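Local coordinates for thiamine pyrophosphokinase (Candida albicans, PDB 2G9Z), which probably transfers a pyrophosphate group from ATP to thiamine, making thiamine pyrophosphate, the active form of vitamin B1, at residues A[65-70]-A[157-162]; A[188-193]-A[197-202]; A[225-230]-A[237-242]; A[229-234]-A[248-253]. All coordinates share one frame; numbering follows the deposited sequence.

Overall arrangement
Interactions 1 and 3 lie in the core and rest on apolar contacts across the segments. Each packs a helix onto the large mixed sheet, and their centres are about 11 Å apart. Interaction 4 starts from the same helix, 217-233, as interaction 3. It reaches the next strand, 246-251, in a partly buried place where polar groups and a water join the packing. Interaction 2 differs: it is a surface contact at the end of helix 185-195, built on a backbone bond and small apolar patches. Side chains link the set. Ile160 of interaction 1 packs on Met230 of interactions 3 and 4, and Trp190 of interaction 2 probably bonds to Tyr234 of interaction 4.

Interaction 1. Residues A[65-70]-A[157-162]; sequences VLLILN and TKSIHC
Leu67 meets Ser159 and Ile160 with no flat group between them. The single ring of these two segments, His161, is turned to another part of the protein, where it meets the Trp190 ring with the planes at about 35°. The contact itself is made by the two methyls of Leu67. CG of Leu67 is anti to the backbone N (chi1 175°), and the side chain runs from the strand to the helix. Its two branches then part. CD1 of Leu67 lies 3.6 Å from CB of Ser159. The same methyl also lies 3.9 Å from OG of Ser159. CD2 of Leu67 goes to the neighbouring side chain and comes within 3.9 Å of CD1 of Ile160. Here the two side chains cross at about a right angle, methyl to methyl.

CB of Ser159 makes the closer approach, while its hydroxyl bonds elsewhere. OG sits beside the backbone N (chi1 -69°), and from there it bonds to the backbone O of Asp155, one turn earlier in the helix. Strand 64-68 is an inner strand of the large sheet, between 86-90 and 205-210. Helix 155-170 covers it, and Phe156 and Val88 also touch Leu67. The magnesium sites lie close by. Asp155 and Lys158 of this helix belong to one of them, and the side chain of Ser159 is about 9 Å from a bound magnesium ion.

All three touching residues are buried and meet mainly through carbon, so the helix is held to the sheet here by apolar contact. The one buried hydroxyl is satisfied within its own helix.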
# COMPACT_ATOMS: atom_id res chain seq x y z
N VAL A 65 15.17 -17.22 3.23
CA VAL A 65 15.24 -16.88 1.82
C VAL A 65 15.09 -15.38 1.69
O VAL A 65 14.29 -14.77 2.42
CB VAL A 65 14.09 -17.53 1.03
CG1 VAL A 65 14.17 -17.13 -0.44
CG2 VAL A 65 14.13 -19.04 1.19
N LEU A 66 15.85 -14.78 0.79
CA LEU A 66 15.76 -13.35 0.53
C LEU A 66 15.24 -13.17 -0.89
O LEU A 66 15.84 -13.66 -1.85
CB LEU A 66 17.14 -12.68 0.65
CG LEU A 66 17.19 -11.18 0.31
CD1 LEU A 66 16.30 -10.41 1.26
CD2 LEU A 66 18.62 -10.67 0.40
N LEU A 67 14.11 -12.49 -1.02
CA LEU A 67 13.51 -12.23 -2.33
C LEU A 67 13.64 -10.74 -2.59
O LEU A 67 13.15 -9.93 -1.81
CB LEU A 67 12.05 -12.67 -2.34
CG LEU A 67 11.24 -12.37 -3.61
CD1 LEU A 67 11.99 -12.85 -4.85
CD2 LEU A 67 9.88 -13.07 -3.50
N ILE A 68 14.29 -10.38 -3.69
CA ILE A 68 14.51 -8.98 -4.02
C ILE A 68 13.74 -8.50 -5.24
O ILE A 68 14.01 -8.92 -6.36
CB ILE A 68 16.01 -8.71 -4.26
CG1 ILE A 68 16.82 -9.22 -3.06
CG2 ILE A 68 16.25 -7.21 -4.49
CD1 ILE A 68 18.31 -9.24 -3.28
N LEU A 69 12.78 -7.61 -5.01
CA LEU A 69 12.01 -7.07 -6.12
C LEU A 69 12.65 -5.77 -6.62
O LEU A 69 13.67 -5.33 -6.10
CB LEU A 69 10.55 -6.86 -5.71
CG LEU A 69 9.69 -8.10 -6.00
CD1 LEU A 69 10.24 -9.32 -5.28
CD2 LEU A 69 8.25 -7.83 -5.57
N ASN A 70 12.03 -5.17 -7.62
CA ASN A 70 12.56 -3.97 -8.27
C ASN A 70 12.34 -2.58 -7.66
O ASN A 70 11.42 -1.86 -8.05
CB ASN A 70 12.10 -3.98 -9.73
CG ASN A 70 12.82 -2.95 -10.57
OD1 ASN A 70 13.94 -2.54 -10.25
ND2 ASN A 70 12.20 -2.55 -11.67
N THR A 157 5.15 -13.78 -7.94
CA THR A 157 4.61 -15.13 -7.86
C THR A 157 5.54 -16.15 -8.51
O THR A 157 5.77 -17.22 -7.95
CB THR A 157 3.22 -15.19 -8.53
OG1 THR A 157 2.33 -14.30 -7.83
CG2 THR A 157 2.66 -16.60 -8.46
N LYS A 158 6.08 -15.82 -9.68
CA LYS A 158 7.00 -16.73 -10.35
C LYS A 158 8.20 -17.01 -9.45
O LYS A 158 8.70 -18.13 -9.41
CB LYS A 158 7.46 -16.13 -11.68
CG LYS A 158 6.33 -16.05 -12.71
CD LYS A 158 6.69 -15.14 -13.88
CE LYS A 158 5.53 -15.05 -14.86
NZ LYS A 158 5.80 -14.13 -15.99
N SER A 159 8.65 -15.98 -8.72
CA SER A 159 9.79 -16.14 -7.82
C SER A 159 9.44 -17.03 -6.63
O SER A 159 10.25 -17.87 -6.21
CB SER A 159 10.27 -14.77 -7.30
OG SER A 159 10.86 -14.02 -8.35
N ILE A 160 8.24 -16.84 -6.07
CA ILE A 160 7.81 -17.65 -4.94
C ILE A 160 7.76 -19.12 -5.37
O ILE A 160 8.22 -20.01 -4.65
CB ILE A 160 6.40 -17.23 -4.45
CG1 ILE A 160 6.47 -15.85 -3.78
CG2 ILE A 160 5.85 -18.27 -3.47
CD1 ILE A 160 7.33 -15.81 -2.52
N HIS A 161 7.21 -19.37 -6.55
CA HIS A 161 7.13 -20.73 -7.08
C HIS A 161 8.52 -21.32 -7.22
O HIS A 161 8.75 -22.49 -6.92
CB HIS A 161 6.42 -20.72 -8.43
CG HIS A 161 4.93 -20.73 -8.33
ND1 HIS A 161 4.11 -20.29 -9.35
CD2 HIS A 161 4.11 -21.15 -7.33
CE1 HIS A 161 2.85 -20.43 -8.98
NE2 HIS A 161 2.82 -20.95 -7.76
N CYS A 162 9.46 -20.50 -7.68
CA CYS A 162 10.84 -20.93 -7.83
C CYS A 162 11.40 -21.31 -6.46
O CYS A 162 12.11 -22.30 -6.32
CB CYS A 162 11.68 -19.82 -8.45
SG CYS A 162 13.46 -20.10 -8.36

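Interaction 2. Residues A[188-193]-A[197-202]; sequences KLWNGL and SDVVVD
Asp198 N donates to Leu193 O over 3.1 Å, and Ser197, with positive phi (56°), turns the chain back at the end of helix 185-195. The bond is nearly straight, with an N-H...O angle of 164°. Ser197 N is also near Leu193 O, but its angle is too poor for a bond.

Side chains add apolar packing. A chi1 of -172° swings CG of Leu193 away from its own N and over the loop, where its branches lie against two residues. CD1 of Leu193 is 3.5 Å from CB of Asp198, and the two side chains cross at about a right angle. CG of Leu193 is 3.6 Å from CG2 of Val199, and CD2 rests on the same methyl. The other methyl of Val199 serves a different partner. CG1 of Val199 lies 4.0 Å from CH2 of Trp190, at the far corner of the indole and oblique to its plane. Val199 thus spans two residues on the helix, one with each branch.

The polar ends look elsewhere. Asp198 OD2 bonds to Ser196 OG, just before the loop. Trp190 NE1 donates to Tyr234 OH, and the indole also packs on Gln164, Leu165 and Gln168 of helix 155-170. Gln168 OE1 accepts from Val200 N, which ties the loop to that helix too.

The turn is a Schellman motif, a common way to end a helix, followed by an apolar contact between the last turns and the outgoing loop. The loop leads on to strand 205-210 of the large sheet.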
# COMPACT_ATOMS: atom_id res chain seq x y z
N LYS A 188 3.27 -24.58 -13.77
CA LYS A 188 2.87 -25.93 -14.14
C LYS A 188 3.55 -26.93 -13.22
O LYS A 188 2.90 -27.73 -12.57
CB LYS A 188 3.24 -26.22 -15.59
CG LYS A 188 2.44 -25.43 -16.61
CD LYS A 188 2.89 -25.75 -18.03
CE LYS A 188 2.06 -24.98 -19.05
NZ LYS A 188 2.45 -25.31 -20.45
N LEU A 189 4.88 -26.86 -13.16
CA LEU A 189 5.67 -27.77 -12.34
C LEU A 189 5.16 -27.84 -10.90
O LEU A 189 4.96 -28.93 -10.36
CB LEU A 189 7.14 -27.35 -12.34
CG LEU A 189 8.19 -28.45 -12.15
CD1 LEU A 189 9.57 -27.82 -12.00
CD2 LEU A 189 7.87 -29.29 -10.94
N TRP A 190 4.94 -26.68 -10.28
CA TRP A 190 4.46 -26.67 -8.90
C TRP A 190 3.13 -27.40 -8.82
O TRP A 190 2.87 -28.14 -7.87
CB TRP A 190 4.31 -25.23 -8.39
CG TRP A 190 3.93 -25.13 -6.94
CD1 TRP A 190 2.86 -24.46 -6.41
CD2 TRP A 190 4.63 -25.70 -5.82
NE1 TRP A 190 2.86 -24.57 -5.04
CE2 TRP A 190 3.93 -25.32 -4.65
CE3 TRP A 190 5.79 -26.48 -5.69
CZ2 TRP A 190 4.35 -25.70 -3.37
CZ3 TRP A 190 6.21 -26.86 -4.41
CH2 TRP A 190 5.48 -26.47 -3.27
N ASN A 191 2.29 -27.19 -9.83
CA ASN A 191 0.98 -27.84 -9.88
C ASN A 191 1.11 -29.34 -10.12
O ASN A 191 0.54 -30.15 -9.39
CB ASN A 191 0.13 -27.21 -10.98
CG ASN A 191 -1.25 -27.84 -11.09
OD1 ASN A 191 -1.61 -28.41 -12.13
ND2 ASN A 191 -2.03 -27.75 -10.02
N GLY A 192 1.86 -29.71 -11.15
CA GLY A 192 2.04 -31.11 -11.46
C GLY A 192 2.70 -31.88 -10.33
O GLY A 192 2.35 -33.04 -10.07
N LEU A 193 3.65 -31.24 -9.66
CA LEU A 193 4.36 -31.86 -8.55
C LEU A 193 3.40 -32.25 -7.44
O LEU A 193 3.57 -33.28 -6.79
CB LEU A 193 5.43 -30.91 -8.02
CG LEU A 193 6.41 -31.47 -6.98
CD1 LEU A 193 7.31 -32.50 -7.63
CD2 LEU A 193 7.24 -30.33 -6.40
N SER A 197 1.93 -35.89 -5.84
CA SER A 197 2.18 -36.10 -4.41
C SER A 197 3.67 -36.20 -4.08
O SER A 197 4.06 -36.92 -3.16
CB SER A 197 1.47 -37.36 -3.92
OG SER A 197 0.06 -37.22 -4.00
N ASP A 198 4.50 -35.47 -4.82
CA ASP A 198 5.94 -35.47 -4.60
C ASP A 198 6.38 -34.23 -3.83
O ASP A 198 7.54 -33.82 -3.91
CB ASP A 198 6.68 -35.51 -5.94
CG ASP A 198 6.74 -36.91 -6.53
OD1 ASP A 198 7.40 -37.78 -5.93
OD2 ASP A 198 6.13 -37.13 -7.59
N VAL A 199 5.46 -33.64 -3.07
CA VAL A 199 5.76 -32.43 -2.31
C VAL A 199 5.97 -32.68 -0.82
O VAL A 199 5.13 -33.28 -0.15
CB VAL A 199 4.64 -31.38 -2.47
CG1 VAL A 199 4.99 -30.13 -1.67
CG2 VAL A 199 4.47 -31.03 -3.94
N VAL A 200 7.10 -32.20 -0.31
CA VAL A 200 7.44 -32.33 1.10
C VAL A 200 6.69 -31.22 1.83
O VAL A 200 7.21 -30.13 2.04
CB VAL A 200 8.96 -32.15 1.33
CG1 VAL A 200 9.29 -32.28 2.81
CG2 VAL A 200 9.73 -33.17 0.52
N VAL A 201 5.45 -31.53 2.22
CA VAL A 201 4.59 -30.57 2.90
C VAL A 201 5.10 -30.05 4.25
O VAL A 201 4.59 -29.05 4.76
CB VAL A 201 3.17 -31.18 3.11
CG1 VAL A 201 3.25 -32.39 4.02
CG2 VAL A 201 2.22 -30.13 3.67
N ASP A 202 6.10 -30.71 4.83
CA ASP A 202 6.60 -30.26 6.13
C ASP A 202 8.00 -29.64 6.13
O ASP A 202 8.99 -30.30 6.45
CB ASP A 202 6.56 -31.42 7.13
CG ASP A 202 7.49 -32.56 6.75
OD1 ASP A 202 7.34 -33.10 5.64
OD2 ASP A 202 8.36 -32.91 7.58

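Interaction 3. Residues A[225-230]-A[237-242]; sequences NQLYIM and VTVFFI
Leu227 and Met230 pack on Val239 and Phe241 inside a beta-alpha-beta unit, made of strand 205-210, helix 217-233 and strand 237-242. The helix runs back over the strand that follows it. Their axes approach to 9.4 Å, with 163° between their directions.

Leu227 carries much of the contact. Its side chain slides past those of Val239 and Phe241 in the opposite direction. CD1 of Leu227 reaches CB of Val239 at 3.7 Å. Phe241 is met at its edge. CB of Leu227 lies in the plane of the ring, 3.9 Å from CE2 of Phe241. CD2 of Leu227 touches the same ring carbon at 4.0 Å. One face of the ring is turned to CG1 of Val239, which stands 4.2 Å above the plane, offset toward the rim.

Met230 comes to Val239 from one turn further along. Its chain bends at the last torsion (chi3 -71°), which brings the terminal methyl to the strand. CE of Met230 is 3.7 Å from CG2 of Val239, and the two side chains cross at about a right angle. Leu227 thus touches Val239 at CB, and Met230 touches it at CG2.

Helix 155-170 lies alongside: Ile160 packs on Met230, and Phe156 on Phe241. Elsewhere on the helix, Asn225 bonds to Leu308 and Gly309 of the second subunit.

Every touching residue is buried and every close contact is between apolar groups. The contact between these segments therefore probably rests on close fit and the burial of apolar surface.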
# COMPACT_ATOMS: atom_id res chain seq x y z
N ASN A 225 -2.09 -9.65 -1.30
CA ASN A 225 -3.00 -10.72 -1.70
C ASN A 225 -2.29 -12.06 -1.59
O ASN A 225 -2.81 -13.01 -1.01
CB ASN A 225 -3.50 -10.48 -3.13
CG ASN A 225 -4.53 -11.52 -3.56
OD1 ASN A 225 -5.38 -11.93 -2.77
ND2 ASN A 225 -4.47 -11.92 -4.82
N GLN A 226 -1.08 -12.13 -2.13
CA GLN A 226 -0.29 -13.36 -2.09
C GLN A 226 0.08 -13.75 -0.65
O GLN A 226 0.15 -14.93 -0.32
CB GLN A 226 0.98 -13.19 -2.93
CG GLN A 226 0.69 -13.00 -4.41
CD GLN A 226 -0.28 -14.04 -4.95
OE1 GLN A 226 -0.07 -15.24 -4.77
NE2 GLN A 226 -1.33 -13.60 -5.62
N LEU A 227 0.32 -12.75 0.20
CA LEU A 227 0.65 -13.01 1.60
C LEU A 227 -0.47 -13.84 2.23
O LEU A 227 -0.21 -14.86 2.87
CB LEU A 227 0.81 -11.68 2.35
CG LEU A 227 1.05 -11.76 3.87
CD1 LEU A 227 2.36 -12.48 4.16
CD2 LEU A 227 1.06 -10.35 4.45
N TYR A 228 -1.71 -13.39 2.04
CA TYR A 228 -2.88 -14.08 2.58
C TYR A 228 -3.08 -15.46 1.95
O TYR A 228 -3.42 -16.42 2.64
CB TYR A 228 -4.15 -13.25 2.33
CG TYR A 228 -4.38 -12.11 3.30
CD1 TYR A 228 -4.84 -12.35 4.60
CD2 TYR A 228 -4.21 -10.79 2.91
CE1 TYR A 228 -5.12 -11.30 5.48
CE2 TYR A 228 -4.49 -9.73 3.77
CZ TYR A 228 -4.95 -9.99 5.05
OH TYR A 228 -5.27 -8.95 5.88
N ILE A 229 -2.91 -15.53 0.63
CA ILE A 229 -3.07 -16.79 -0.09
C ILE A 229 -2.02 -17.81 0.33
O ILE A 229 -2.33 -18.97 0.58
CB ILE A 229 -2.99 -16.57 -1.63
CG1 ILE A 229 -4.24 -15.84 -2.12
CG2 ILE A 229 -2.84 -17.91 -2.35
CD1 ILE A 229 -4.21 -15.46 -3.60
N MET A 230 -0.77 -17.37 0.43
CA MET A 230 0.30 -18.27 0.81
C MET A 230 0.13 -18.86 2.20
O MET A 230 0.50 -20.01 2.43
CB MET A 230 1.66 -17.57 0.71
CG MET A 230 2.01 -17.16 -0.71
SD MET A 230 3.64 -16.44 -0.81
CE MET A 230 3.37 -14.87 0.01
N VAL A 237 5.19 -21.55 5.65
CA VAL A 237 6.03 -20.51 5.07
C VAL A 237 5.68 -19.20 5.75
O VAL A 237 4.53 -18.77 5.73
CB VAL A 237 5.80 -20.37 3.55
CG1 VAL A 237 6.64 -19.23 3.00
CG2 VAL A 237 6.14 -21.68 2.84
N THR A 238 6.68 -18.57 6.37
CA THR A 238 6.46 -17.29 7.04
C THR A 238 7.05 -16.21 6.14
O THR A 238 8.23 -16.26 5.79
CB THR A 238 7.17 -17.23 8.41
OG1 THR A 238 6.67 -18.27 9.25
CG2 THR A 238 6.91 -15.88 9.09
N VAL A 239 6.22 -15.24 5.75
CA VAL A 239 6.67 -14.17 4.89
C VAL A 239 6.79 -12.84 5.62
O VAL A 239 5.89 -12.43 6.34
CB VAL A 239 5.73 -13.99 3.68
CG1 VAL A 239 6.18 -12.80 2.84
CG2 VAL A 239 5.71 -15.26 2.85
N PHE A 240 7.93 -12.18 5.43
CA PHE A 240 8.17 -10.88 6.03
C PHE A 240 8.51 -9.89 4.93
O PHE A 240 9.48 -10.10 4.19
CB PHE A 240 9.34 -10.92 7.00
CG PHE A 240 9.02 -11.55 8.31
CD1 PHE A 240 8.11 -10.95 9.18
CD2 PHE A 240 9.65 -12.73 8.70
CE1 PHE A 240 7.83 -11.52 10.41
CE2 PHE A 240 9.38 -13.30 9.94
CZ PHE A 240 8.47 -12.69 10.80
N PHE A 241 7.71 -8.84 4.80
CA PHE A 241 8.00 -7.81 3.82
C PHE A 241 8.79 -6.76 4.59
O PHE A 241 8.31 -6.21 5.58
CB PHE A 241 6.72 -7.16 3.29
CG PHE A 241 5.93 -8.03 2.36
CD1 PHE A 241 6.39 -8.30 1.08
CD2 PHE A 241 4.72 -8.57 2.76
CE1 PHE A 241 5.65 -9.09 0.20
CE2 PHE A 241 3.97 -9.37 1.90
CZ PHE A 241 4.43 -9.63 0.62
N ILE A 242 10.02 -6.50 4.15
CA ILE A 242 10.83 -5.49 4.81
C ILE A 242 10.89 -4.32 3.86
O ILE A 242 11.35 -4.45 2.73
CB ILE A 242 12.25 -6.00 5.11
CG1 ILE A 242 12.20 -7.11 6.17
CG2 ILE A 242 13.13 -4.85 5.60
CD1 ILE A 242 13.56 -7.72 6.47

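Interaction 4. Residues A[229-234]-A[248-253]; sequences IMNEDY and IFLLKK
Lys252 NZ, which comes to Asn231 across the contact, is held by the backbone O of Pro235. A water at 3.4 Å from NZ of Lys252 accepts a second, weak bond. The same water takes a weak bond from ND2 of Asn231, at 3.3 Å, and so bridges the two residues. The main partner of ND2 is Asp330 OD2. Asp330 also accepts from Lys253 N through its other oxygen, so one carboxylate ties the helix to the chain after the strand.

The other end of the amide faces the lysine. OD1 of Asn231 lies 3.1 Å from NZ of Lys252. It is just as near the carbon before it, with CE of Lys252 at 3.0 Å, so the fit is tight. Lys252 is extended beyond CG, and that straight chain carries its last atoms across to the amide oxygen. A positive charge so near OD1 would be expected to polarise the amide.

Leu250 supplies the apolar half. With chi1 at -173°, the Asn231 side chain reaches across to one methyl of Leu250. CD2 of Leu250 is 3.4 Å from CB of Asn231. The amide carbon, CG of Asn231, follows at 3.6 Å from that methyl.

The contact joins the last turns of helix 217-233 to the end of strand 246-251 and the residue that follows it. In the large sheet this strand lies between 237-242 and 331-336, and it pairs with both by backbone bonds. Helix 155-170 flanks helix 217-233, with Gln164 on Tyr234. Gly309 and Leu308 of the second subunit pack on Ile229 and Glu232.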
# COMPACT_ATOMS: atom_id res chain seq x y z
N ILE A 229 -2.91 -15.53 0.63
CA ILE A 229 -3.07 -16.79 -0.09
C ILE A 229 -2.02 -17.81 0.33
O ILE A 229 -2.33 -18.97 0.58
CB ILE A 229 -2.99 -16.57 -1.63
CG1 ILE A 229 -4.24 -15.84 -2.12
CG2 ILE A 229 -2.84 -17.91 -2.35
CD1 ILE A 229 -4.21 -15.46 -3.60
N MET A 230 -0.77 -17.37 0.43
CA MET A 230 0.30 -18.27 0.81
C MET A 230 0.13 -18.86 2.20
O MET A 230 0.50 -20.01 2.43
CB MET A 230 1.66 -17.57 0.71
CG MET A 230 2.01 -17.16 -0.71
SD MET A 230 3.64 -16.44 -0.81
CE MET A 230 3.37 -14.87 0.01
N ASN A 231 -0.43 -18.08 3.13
CA ASN A 231 -0.61 -18.58 4.48
C ASN A 231 -1.74 -19.59 4.50
O ASN A 231 -1.72 -20.54 5.28
CB ASN A 231 -0.93 -17.46 5.47
CG ASN A 231 -0.97 -17.96 6.90
OD1 ASN A 231 0.04 -18.46 7.42
ND2 ASN A 231 -2.12 -17.86 7.55
N GLU A 232 -2.73 -19.37 3.65
CA GLU A 232 -3.86 -20.27 3.57
C GLU A 232 -3.40 -21.60 2.98
O GLU A 232 -3.74 -22.67 3.48
CB GLU A 232 -4.95 -19.64 2.69
CG GLU A 232 -6.22 -20.45 2.58
CD GLU A 232 -7.33 -19.69 1.87
OE1 GLU A 232 -7.79 -18.67 2.43
OE2 GLU A 232 -7.73 -20.10 0.76
N ASP A 233 -2.59 -21.53 1.93
CA ASP A 233 -2.09 -22.71 1.25
C ASP A 233 -0.82 -23.35 1.82
O ASP A 233 -0.68 -24.57 1.77
CB ASP A 233 -1.87 -22.40 -0.23
CG ASP A 233 -3.16 -22.14 -0.97
OD1 ASP A 233 -4.24 -22.46 -0.42
OD2 ASP A 233 -3.11 -21.62 -2.11
N TYR A 234 0.08 -22.53 2.35
CA TYR A 234 1.34 -23.01 2.90
C TYR A 234 1.62 -22.34 4.24
O TYR A 234 2.47 -21.45 4.34
CB TYR A 234 2.48 -22.70 1.92
CG TYR A 234 2.08 -22.89 0.47
CD1 TYR A 234 1.90 -24.17 -0.07
CD2 TYR A 234 1.83 -21.79 -0.34
CE1 TYR A 234 1.47 -24.34 -1.39
CE2 TYR A 234 1.40 -21.95 -1.66
CZ TYR A 234 1.23 -23.22 -2.18
OH TYR A 234 0.80 -23.37 -3.48
N ILE A 248 6.32 -5.95 7.45
CA ILE A 248 4.92 -6.34 7.33
C ILE A 248 4.81 -7.85 7.33
O ILE A 248 5.55 -8.54 6.64
CB ILE A 248 4.35 -5.76 6.02
CG1 ILE A 248 4.60 -4.25 6.00
CG2 ILE A 248 2.87 -6.09 5.88
CD1 ILE A 248 4.27 -3.58 4.68
N PHE A 249 3.89 -8.36 8.14
CA PHE A 249 3.71 -9.80 8.25
C PHE A 249 2.27 -10.12 8.58
O PHE A 249 1.44 -9.23 8.80
CB PHE A 249 4.64 -10.39 9.31
CG PHE A 249 4.60 -9.67 10.63
CD1 PHE A 249 5.29 -8.47 10.81
CD2 PHE A 249 3.84 -10.17 11.69
CE1 PHE A 249 5.22 -7.79 12.03
CE2 PHE A 249 3.77 -9.50 12.90
CZ PHE A 249 4.46 -8.30 13.07
N LEU A 250 1.98 -11.41 8.64
CA LEU A 250 0.62 -11.84 8.91
C LEU A 250 0.42 -12.38 10.31
O LEU A 250 1.22 -13.18 10.80
CB LEU A 250 0.22 -12.89 7.87
CG LEU A 250 -1.27 -13.16 7.66
CD1 LEU A 250 -1.93 -11.92 7.07
CD2 LEU A 250 -1.45 -14.35 6.72
N LEU A 251 -0.64 -11.92 10.95
CA LEU A 251 -1.00 -12.42 12.27
C LEU A 251 -1.95 -13.54 11.88
O LEU A 251 -2.78 -13.37 10.99
CB LEU A 251 -1.73 -11.34 13.08
CG LEU A 251 -0.88 -10.15 13.52
CD1 LEU A 251 -1.76 -9.13 14.22
CD2 LEU A 251 0.23 -10.63 14.45
N LYS A 252 -1.82 -14.69 12.53
CA LYS A 252 -2.67 -15.82 12.19
C LYS A 252 -3.90 -15.96 13.07
O LYS A 252 -3.85 -15.69 14.27
CB LYS A 252 -1.87 -17.12 12.24
CG LYS A 252 -0.65 -17.16 11.33
CD LYS A 252 -0.12 -18.58 11.23
CE LYS A 252 1.01 -18.70 10.22
NZ LYS A 252 1.21 -20.13 9.82
N LYS A 253 -5.00 -16.40 12.47
CA LYS A 253 -6.24 -16.64 13.19
C LYS A 253 -5.88 -17.29 14.52
O LYS A 253 -5.16 -18.29 14.55
CB LYS A 253 -7.14 -17.57 12.39
CG LYS A 253 -8.44 -17.96 13.08
CD LYS A 253 -9.27 -18.84 12.16
CE LYS A 253 -10.64 -19.15 12.74
NZ LYS A 253 -11.41 -20.04 11.83
O HOH W 1 -2.11 -20.52 9.49